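Local coordinates for major capsid protein (Faustovirus, PDB 5J7O), which builds the icosahedral capsid shell of a large double-stranded DNA virus, as a double jelly-roll protein that assembles into trimers, at the interface of chains A and B. Coordinates in Å, arbitrary orientation; residue numbers count along the deposited sequence, not the author numbering. Chains: chain A/B, major capsid protein.

The interface of chains A and B. Residues chain A 238, 271-274; chain B 279-281, 285, 287.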
loop_
_atom_site.group_PDB
_atom_site.type_symbol
_atom_site.label_atom_id
_atom_site.label_comp_id
_atom_site.label_asym_id
_atom_site.label_seq_id
_atom_site.Cartn_x
_atom_site.Cartn_y
_atom_site.Cartn_z
ATOM N N LEU A 238 -18.353 5.756 13.048
ATOM C CA LEU A 238 -18.716 6.737 12.029
ATOM C C LEU A 238 -18.311 8.138 12.474
ATOM O O LEU A 238 -18.595 8.549 13.601
ATOM C CB LEU A 238 -20.220 6.678 11.765
ATOM C CG LEU A 238 -20.763 5.365 11.199
ATOM C CD1 LEU A 238 -22.277 5.420 11.107
ATOM C CD2 LEU A 238 -20.147 5.086 9.839
ATOM N N ILE A 271 -21.725 12.787 3.296
ATOM C CA ILE A 271 -21.537 11.352 3.166
ATOM C C ILE A 271 -21.509 10.735 4.561
ATOM O O ILE A 271 -21.376 11.425 5.572
ATOM C CB ILE A 271 -20.253 10.995 2.392
ATOM C CG1 ILE A 271 -19.018 11.406 3.197
ATOM C CG2 ILE A 271 -20.248 11.656 1.022
ATOM C CD1 ILE A 271 -17.708 10.978 2.573
ATOM N N THR A 272 -21.640 9.412 4.598
ATOM C CA THR A 272 -21.481 8.629 5.817
ATOM C C THR A 272 -20.172 7.860 5.695
ATOM O O THR A 272 -20.059 6.947 4.869
ATOM C CB THR A 272 -22.657 7.679 6.030
ATOM O OG1 THR A 272 -23.867 8.432 6.172
ATOM C CG2 THR A 272 -22.437 6.842 7.278
ATOM N N ALA A 273 -19.183 8.226 6.509
ATOM C CA ALA A 273 -17.846 7.669 6.376
ATOM C C ALA A 273 -17.231 7.425 7.747
ATOM O O ALA A 273 -17.549 8.108 8.724
ATOM C CB ALA A 273 -16.935 8.593 5.557
ATOM N N ARG A 274 -16.337 6.440 7.796
ATOM C CA ARG A 274 -15.571 6.103 8.985
ATOM C C ARG A 274 -14.092 6.079 8.628
ATOM O O ARG A 274 -13.718 5.925 7.462
ATOM C CB ARG A 274 -15.994 4.746 9.560
ATOM C CG ARG A 274 -15.985 3.642 8.522
ATOM C CD ARG A 274 -16.246 2.276 9.119
ATOM N NE ARG A 274 -16.376 1.270 8.071
ATOM C CZ ARG A 274 -16.276 -0.039 8.269
ATOM N NH1 ARG A 274 -16.035 -0.512 9.485
ATOM N NH2 ARG A 274 -16.409 -0.876 7.250
ATOM N N VAL B 279 -10.214 7.085 4.619
ATOM C CA VAL B 279 -11.618 6.928 4.963
ATOM C C VAL B 279 -12.257 5.979 3.962
ATOM O O VAL B 279 -11.838 5.888 2.804
ATOM C CB VAL B 279 -12.368 8.280 4.985
ATOM C CG1 VAL B 279 -11.792 9.195 6.054
ATOM C CG2 VAL B 279 -12.307 8.940 3.618
ATOM N N VAL B 280 -13.272 5.257 4.424
ATOM C CA VAL B 280 -14.093 4.412 3.572
ATOM C C VAL B 280 -15.543 4.827 3.760
ATOM O O VAL B 280 -15.953 5.255 4.843
ATOM C CB VAL B 280 -13.899 2.911 3.881
ATOM C CG1 VAL B 280 -12.485 2.470 3.528
ATOM C CG2 VAL B 280 -14.197 2.625 5.346
ATOM N N PHE B 281 -16.317 4.720 2.684
ATOM C CA PHE B 281 -17.734 5.069 2.727
ATOM C C PHE B 281 -18.479 4.306 1.636
ATOM O O PHE B 281 -19.232 4.873 0.843
ATOM C CB PHE B 281 -17.933 6.582 2.611
ATOM C CG PHE B 281 -17.135 7.236 1.514
ATOM C CD1 PHE B 281 -15.830 7.657 1.735
ATOM C CD2 PHE B 281 -17.701 7.460 0.272
ATOM C CE1 PHE B 281 -15.102 8.259 0.727
ATOM C CE2 PHE B 281 -16.979 8.063 -0.740
ATOM C CZ PHE B 281 -15.677 8.464 -0.511
ATOM N N THR B 285 -19.446 0.143 4.921
ATOM C CA THR B 285 -19.655 1.168 5.939
ATOM C C THR B 285 -21.147 1.317 6.226
ATOM O O THR B 285 -21.935 1.488 5.290
ATOM C CB THR B 285 -19.067 2.503 5.486
ATOM O OG1 THR B 285 -17.638 2.408 5.439
ATOM C CG2 THR B 285 -19.461 3.617 6.443
ATOM N N LYS B 287 -24.733 2.616 6.715
ATOM C CA LYS B 287 -25.403 3.815 6.234
ATOM C C LYS B 287 -26.901 3.693 6.465
ATOM O O LYS B 287 -27.447 2.588 6.529
ATOM C CB LYS B 287 -25.139 4.055 4.741
ATOM C CG LYS B 287 -23.676 4.221 4.376
ATOM C CD LYS B 287 -23.514 4.449 2.882
ATOM C CE LYS B 287 -22.056 4.651 2.509
ATOM N NZ LYS B 287 -21.894 4.976 1.065
#
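A:Arg274 and B:Val280 pair as an antiparallel beta bridge, joining strand 273-280 of one double jelly-roll capsid subunit to the far end of the same strand in its neighbour. Two backbone bonds define the bridge: A:Arg274 N to B:Val280 O at 3.2 Å and B:Val280 N to A:Arg274 O at 3.1 Å. The same stretch of sequence is thus used at its start by chain A and at its end by chain B, within a deposited assembly of three copies.

The arginine side chain adds a third bond. Its CG lies between the backbone N and the carbonyl carbon (chi1 52°), and the chain then runs extended to the guanidinium, antiparallel to the B:Thr285 side chain. From there NE donates to the threonine hydroxyl OG1 at 3.1 Å, in a nearly straight bond close to the guanidinium plane. B:Val280 CG2 packs against the arginine stem, 3.8 Å from CG, and methyl and hydroxyl together probably limit its swing. B:Thr285 turns its other branch, CG2, toward A:Leu238 CD2.

On the other side of the bridge, the B:Phe281 ring receives A:Ile271 CD1 over one face, 4.0 Å from the centroid and displaced toward the rim. A:Ala273 CB fills in beside the phenylalanine CB at 3.7 Å.

The loose rim lies at A:Leu238 and B:Val279, which have 2 and 8 Å² hidden by the partner chain. Spacing is only slightly wider at B:Lys287, whose extended chain passes A:Thr272 in the opposite direction; the nearest apolar pair is A:Thr272 CB and B:Lys287 CG, at 4.0 Å. The straight chain carries NZ to B:Phe281 O of its own subunit, 2.7 Å away and 54° above the carbonyl plane, a bond that may steady the segment carrying the aromatic ring.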